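Local coordinates for Lmo2470 protein (Listeria monocytogenes EGD-e, PDB 5HL3) that belongs to the internalins, with leucine-rich repeats and bound calcium, interacts with the host protein afadin and facilitates crossing of the basement membrane, at residues Ile286-Glu291 with Asn322-Asp327; Cys280-Pro285 with Leu338-Asn343. One frame throughout, in Å; residues are numbered along the deposited sequence.

How the interactions relate
Both contacts lie in the C-terminal domain, within a DUF3244 region of the E-set clan, and their centres are about 6 Å apart. Strand 280-283 of interaction 2 runs directly into helix 285-292 of interaction 1, and strand 323-326 is followed by strand 334-345, so along the chain interaction 1 is nested inside the loop closed by interaction 2. Strands 280-283 and 323-326 are antiparallel neighbours in one mixed sheet, joined by the probable hydrogen bond from Val326 N to Cys280 O (2.8 Å). Interaction 1 seats the helix against a calcium-binding turn; interaction 2 packs apolar side chains between strands 280-283 and 334-345. A different calcium ion is bound at each, through Asn322 and Asp339 respectively.

Interaction 1. Residues Ile286-Glu291 with Asn322-Asp327; sequences IYFQME and NTITVD. With CA (calcium ion), chain G.
Phe288, on helix 285-292, lies flat against Asn322, which enters strand 323-326 through a G1 beta bulge: Asn322 and Thr323 both face Asn318, and Asn322 has left-handed backbone angles. The evidence for a stack is that the phenyl ring and the Asn322 amide are only 4° apart in plane, while the two side chains run past each other in opposite directions. Asn322 CB stands 3.8 Å from the ring centroid and 9° off its normal, a CH-pi contact over the face. The amide extends toward the root of the ring, where ND2 of Asn322 is 3.7 Å from CB of Phe288. At the far rim the peptide takes over, with Asn322 C 3.3 Å from Phe288 CE2. The opposite face of the ring is covered by Tyr287 of the same helix, whose CD2 sits over its centre, so the phenyl is sandwiched. Farther along the strand, Ile324 CG1 reaches Phe288 CZ at 4.2 Å, and its CD1 touches Tyr287. The stacked amide is also a metal ligand: Asn322 OD1 binds the calcium ion at 2.3 Å, in a shell that includes Glu319 O and four waters.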
loop_
_atom_site.group_PDB
_atom_site.type_symbol
_atom_site.label_atom_id
_atom_site.label_comp_id
_atom_site.label_asym_id
_atom_site.label_seq_id
_atom_site.Cartn_x
_atom_site.Cartn_y
_atom_site.Cartn_z
ATOM N N ILE A 286 8.575 14.481 19.800
ATOM C CA ILE A 286 9.201 13.979 18.574
ATOM C C ILE A 286 10.508 14.677 18.253
ATOM O O ILE A 286 11.466 14.022 17.783
ATOM C CB ILE A 286 8.214 14.015 17.378
ATOM C CG1 ILE A 286 8.848 13.365 16.133
ATOM C CG2 ILE A 286 7.723 15.442 17.080
ATOM C CD1 ILE A 286 7.881 13.150 14.981
ATOM N N TYR A 287 10.614 15.979 18.507
ATOM C CA TYR A 287 11.870 16.680 18.243
ATOM C C TYR A 287 12.982 16.050 19.064
ATOM O O TYR A 287 14.084 15.760 18.542
ATOM C CB TYR A 287 11.776 18.214 18.530
ATOM C CG TYR A 287 13.162 18.826 18.595
ATOM C CD1 TYR A 287 13.899 19.045 17.419
ATOM C CD2 TYR A 287 13.804 19.024 19.812
ATOM C CE1 TYR A 287 15.195 19.508 17.465
ATOM C CE2 TYR A 287 15.125 19.461 19.863
ATOM C CZ TYR A 287 15.807 19.711 18.686
ATOM O OH TYR A 287 17.125 20.167 18.754
ATOM N N PHE A 288 12.740 15.897 20.368
ATOM C CA PHE A 288 13.765 15.355 21.259
ATOM C C PHE A 288 14.147 13.914 20.938
ATOM O O PHE A 288 15.314 13.560 21.023
ATOM C CB PHE A 288 13.369 15.576 22.721
ATOM C CG PHE A 288 13.283 17.037 23.060
ATOM C CD1 PHE A 288 14.428 17.781 23.270
ATOM C CD2 PHE A 288 12.059 17.690 23.037
ATOM C CE1 PHE A 288 14.359 19.144 23.531
ATOM C CE2 PHE A 288 11.986 19.049 23.238
ATOM C CZ PHE A 288 13.134 19.767 23.493
ATOM N N GLN A 289 13.180 13.114 20.516
ATOM C CA GLN A 289 13.452 11.744 20.084
ATOM C C GLN A 289 14.315 11.721 18.827
ATOM O O GLN A 289 15.297 10.945 18.750
ATOM C CB GLN A 289 12.151 11.004 19.830
ATOM C CG GLN A 289 11.359 10.687 21.078
ATOM C CD GLN A 289 9.996 10.103 20.734
ATOM O OE1 GLN A 289 9.189 10.749 20.040
ATOM N NE2 GLN A 289 9.739 8.901 21.202
HETATM N N MSE A 290 13.955 12.542 17.840
HETATM C CA MSE A 290 14.721 12.599 16.592
HETATM C C MSE A 290 16.119 13.117 16.843
HETATM O O MSE A 290 17.093 12.634 16.265
HETATM C CB MSE A 290 13.975 13.423 15.519
HETATM C CG MSE A 290 12.744 12.644 15.063
HETATM SE SE MSE A 290 11.661 13.537 13.699
HETATM C CE MSE A 290 12.976 13.684 12.238
ATOM N N GLU A 291 16.245 14.131 17.700
ATOM C CA GLU A 291 17.550 14.715 17.981
ATOM C C GLU A 291 18.447 13.708 18.668
ATOM O O GLU A 291 19.601 13.489 18.230
ATOM C CB GLU A 291 17.392 15.988 18.848
ATOM C CG GLU A 291 18.640 16.859 18.957
ATOM C CD GLU A 291 19.745 16.277 19.820
ATOM O OE1 GLU A 291 19.489 15.566 20.815
ATOM O OE2 GLU A 291 20.921 16.565 19.523
ATOM N N ASN A 322 13.242 19.467 28.136
ATOM C CA ASN A 322 12.669 19.036 26.865
ATOM C C ASN A 322 11.478 19.896 26.424
ATOM O O ASN A 322 10.372 19.407 26.215
ATOM C CB ASN A 322 12.297 17.536 26.875
ATOM C CG ASN A 322 13.515 16.622 26.797
ATOM O OD1 ASN A 322 14.648 17.038 27.015
ATOM N ND2 ASN A 322 13.271 15.367 26.463
ATOM N N THR A 323 11.724 21.192 26.304
ATOM C CA THR A 323 10.686 22.101 25.796
ATOM C C THR A 323 11.367 23.044 24.808
ATOM O O THR A 323 12.597 23.079 24.690
ATOM C CB THR A 323 10.019 22.937 26.913
ATOM O OG1 THR A 323 10.994 23.737 27.546
ATOM C CG2 THR A 323 9.336 22.071 27.982
ATOM N N ILE A 324 10.544 23.795 24.081
ATOM C CA ILE A 324 10.995 24.780 23.109
ATOM C C ILE A 324 10.260 26.078 23.409
ATOM O O ILE A 324 9.047 26.059 23.607
ATOM C CB ILE A 324 10.725 24.331 21.661
ATOM C CG1 ILE A 324 11.492 23.050 21.351
ATOM C CG2 ILE A 324 11.084 25.435 20.674
ATOM C CD1 ILE A 324 11.120 22.396 20.028
ATOM N N THR A 325 10.980 27.200 23.424
ATOM C CA THR A 325 10.364 28.498 23.733
ATOM C C THR A 325 10.453 29.430 22.544
ATOM O O THR A 325 11.528 29.598 21.977
ATOM C CB THR A 325 11.025 29.151 24.962
ATOM O OG1 THR A 325 10.798 28.303 26.101
ATOM C CG2 THR A 325 10.455 30.514 25.236
ATOM N N VAL A 326 9.315 29.998 22.147
ATOM C CA VAL A 326 9.252 30.994 21.088
ATOM C C VAL A 326 9.031 32.344 21.739
ATOM O O VAL A 326 8.165 32.504 22.598
ATOM C CB VAL A 326 8.122 30.680 20.103
ATOM C CG1 VAL A 326 8.088 31.701 18.968
ATOM C CG2 VAL A 326 8.300 29.290 19.561
ATOM N N ASP A 327 9.870 33.303 21.376
ATOM C CA ASP A 327 9.789 34.622 21.985
ATOM C C ASP A 327 8.693 35.469 21.345
ATOM O O ASP A 327 8.938 36.214 20.395
ATOM C CB ASP A 327 11.129 35.341 21.928
ATOM C CG ASP A 327 11.109 36.654 22.667
ATOM O OD1 ASP A 327 10.070 37.005 23.264
ATOM O OD2 ASP A 327 12.145 37.349 22.677
HETATM CA CA CA G . 16.899 16.535 26.972
HETATM O O HOH W 1 16.350 15.948 29.118
HETATM O O HOH W 2 18.170 14.218 27.287
HETATM O O HOH W 3 19.247 16.850 27.658
HETATM O O HOH W 4 16.485 15.218 25.114
#

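Interaction 2. Residues Cys280-Pro285 with Leu338-Asn343. With CA (calcium ion), chain H.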
loop_
_atom_site.group_PDB
_atom_site.type_symbol
_atom_site.label_atom_id
_atom_site.label_comp_id
_atom_site.label_asym_id
_atom_site.label_seq_id
_atom_site.Cartn_x
_atom_site.Cartn_y
_atom_site.Cartn_z
ATOM N N CYS A 280 6.256 31.963 24.825
ATOM C CA CYS A 280 5.374 30.824 24.691
ATOM C C CYS A 280 6.218 29.557 24.578
ATOM O O CYS A 280 7.089 29.455 23.714
ATOM C CB CYS A 280 4.509 31.016 23.459
ATOM S SG CYS A 280 3.262 29.738 23.243
ATOM N N THR A 281 5.953 28.599 25.462
ATOM C CA THR A 281 6.724 27.364 25.528
ATOM C C THR A 281 5.839 26.191 25.153
ATOM O O THR A 281 4.675 26.141 25.517
ATOM C CB THR A 281 7.324 27.207 26.939
ATOM O OG1 THR A 281 8.220 28.303 27.175
ATOM C CG2 THR A 281 8.056 25.909 27.090
ATOM N N ILE A 282 6.408 25.246 24.415
ATOM C CA ILE A 282 5.719 24.050 23.956
ATOM C C ILE A 282 6.485 22.782 24.319
ATOM O O ILE A 282 7.721 22.789 24.456
ATOM C CB ILE A 282 5.515 24.031 22.394
ATOM C CG1 ILE A 282 6.863 24.136 21.641
ATOM C CG2 ILE A 282 4.574 25.152 21.976
ATOM C CD1 ILE A 282 6.803 23.813 20.164
ATOM N N ASP A 283 5.725 21.705 24.428
ATOM C CA ASP A 283 6.261 20.347 24.458
ATOM C C ASP A 283 6.316 19.859 23.005
ATOM O O ASP A 283 5.452 20.193 22.187
ATOM C CB ASP A 283 5.349 19.406 25.258
ATOM C CG ASP A 283 5.290 19.725 26.712
ATOM O OD1 ASP A 283 6.225 20.318 27.276
ATOM O OD2 ASP A 283 4.257 19.349 27.326
ATOM N N LEU A 284 7.343 19.098 22.668
ATOM C CA LEU A 284 7.426 18.502 21.316
ATOM C C LEU A 284 8.255 17.246 21.379
ATOM O O LEU A 284 9.417 17.244 20.978
ATOM C CB LEU A 284 7.950 19.512 20.293
ATOM C CG LEU A 284 7.819 19.126 18.812
ATOM C CD1 LEU A 284 6.409 18.726 18.460
ATOM C CD2 LEU A 284 8.317 20.276 17.942
ATOM N N PRO A 285 7.657 16.160 21.903
ATOM C CA PRO A 285 8.456 14.977 22.175
ATOM C C PRO A 285 9.207 14.440 20.960
ATOM O O PRO A 285 10.354 14.013 21.089
ATOM C CB PRO A 285 7.442 13.989 22.754
ATOM C CG PRO A 285 6.422 14.879 23.424
ATOM C CD PRO A 285 6.283 16.034 22.456
ATOM N N LEU A 338 1.020 30.238 15.311
ATOM C CA LEU A 338 2.464 29.994 15.512
ATOM C C LEU A 338 2.886 28.691 14.842
ATOM O O LEU A 338 2.089 27.772 14.689
ATOM C CB LEU A 338 2.826 29.936 17.004
ATOM C CG LEU A 338 3.180 31.268 17.674
ATOM C CD1 LEU A 338 2.088 32.309 17.534
ATOM C CD2 LEU A 338 3.581 31.103 19.142
ATOM N N ASP A 339 4.158 28.636 14.455
ATOM C CA ASP A 339 4.772 27.454 13.828
ATOM C C ASP A 339 6.171 27.286 14.350
ATOM O O ASP A 339 6.907 28.272 14.442
ATOM C CB ASP A 339 4.819 27.612 12.318
ATOM C CG ASP A 339 5.726 26.606 11.644
ATOM O OD1 ASP A 339 6.960 26.589 11.862
ATOM O OD2 ASP A 339 5.228 25.882 10.820
ATOM N N VAL A 340 6.518 26.065 14.761
ATOM C CA VAL A 340 7.904 25.692 15.036
ATOM C C VAL A 340 8.265 24.599 14.033
ATOM O O VAL A 340 7.528 23.614 13.861
ATOM C CB VAL A 340 8.111 25.199 16.477
ATOM C CG1 VAL A 340 9.418 24.421 16.652
ATOM C CG2 VAL A 340 8.149 26.373 17.414
ATOM N N SER A 341 9.396 24.795 13.378
ATOM C CA SER A 341 9.871 23.864 12.357
ATOM C C SER A 341 11.307 23.452 12.640
ATOM O O SER A 341 12.102 24.243 13.154
ATOM C CB SER A 341 9.749 24.493 10.975
ATOM O OG SER A 341 8.365 24.588 10.579
ATOM N N TYR A 342 11.640 22.219 12.276
ATOM C CA TYR A 342 12.992 21.714 12.426
ATOM C C TYR A 342 13.238 20.660 11.342
ATOM O O TYR A 342 12.344 20.294 10.562
ATOM C CB TYR A 342 13.215 21.174 13.845
ATOM C CG TYR A 342 12.455 19.925 14.159
ATOM C CD1 TYR A 342 11.141 19.968 14.680
ATOM C CD2 TYR A 342 13.013 18.670 13.884
ATOM C CE1 TYR A 342 10.461 18.808 14.944
ATOM C CE2 TYR A 342 12.327 17.520 14.162
ATOM C CZ TYR A 342 11.038 17.584 14.657
ATOM O OH TYR A 342 10.339 16.430 14.909
ATOM N N ASN A 343 14.478 20.168 11.307
ATOM C CA ASN A 343 14.893 19.189 10.271
ATOM C C ASN A 343 14.642 19.727 8.874
ATOM O O ASN A 343 14.283 19.006 7.958
ATOM C CB ASN A 343 14.248 17.786 10.462
ATOM C CG ASN A 343 15.115 16.696 9.904
ATOM O OD1 ASN A 343 16.319 16.801 10.007
ATOM N ND2 ASN A 343 14.523 15.672 9.288
HETATM CA CA CA H . 3.400 24.601 9.659
HETATM O O HOH W 5 2.795 22.194 9.782
HETATM O O HOH W 6 4.402 24.659 7.586
HETATM O O HOH W 7 2.748 26.878 9.113
HETATM O O HOH W 8 1.385 24.446 8.347
#
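Ile282 and Val340 meet tip to tip in the interior of a sandwich-like domain, consistent with an E-set (immunoglobulin-like) fold. Their CA atoms are 9.3 Å apart, no hydrogen bond joins the two segments, and the touching parts, taken from CA 280 to 284 and CA 338 to 342, run 41° apart, all as expected for layers that face each other through side chains. The Ile282 side chain shows how the gap is filled. Its CB points toward strand 334-345 but remains 6.1 Å from Val340 CG2. With chi1 at 58°, Ile282 CG1 lies between the backbone N and the carbonyl carbon, 5.0 Å from Val340 CG2. The terminal CD1 closes the gap, lying 4.0 Å from Val340 CG2. The same CD1 comes within 4.4 Å of Leu284 CD2, so the methyl joins a row of apolar groups. At one end of that row Leu284 CD2 rests 4.0 Å from Tyr342 CE1, the two side chains crossing at a slant; at the other, Cys280 SG approaches Leu338 CD2 in one of the two modelled conformers of Leu338. Asp339, between the inward-facing Leu338 and Val340, takes no part in this packing; its OD2 binds a calcium ion with Ser353, Asp355 and four waters. Ser341 OG donates to Asp339 OD1 on its syn lone pair, holding the carboxylate from its other oxygen. Trp356 of strand 350-360 packs on Cys280, Ile282 and Leu338, Val326 of strand 323-326 on Val340, while Leu284 is the N-cap residue of helix 285-292, from which Tyr287 meets Tyr342 edge-to-face.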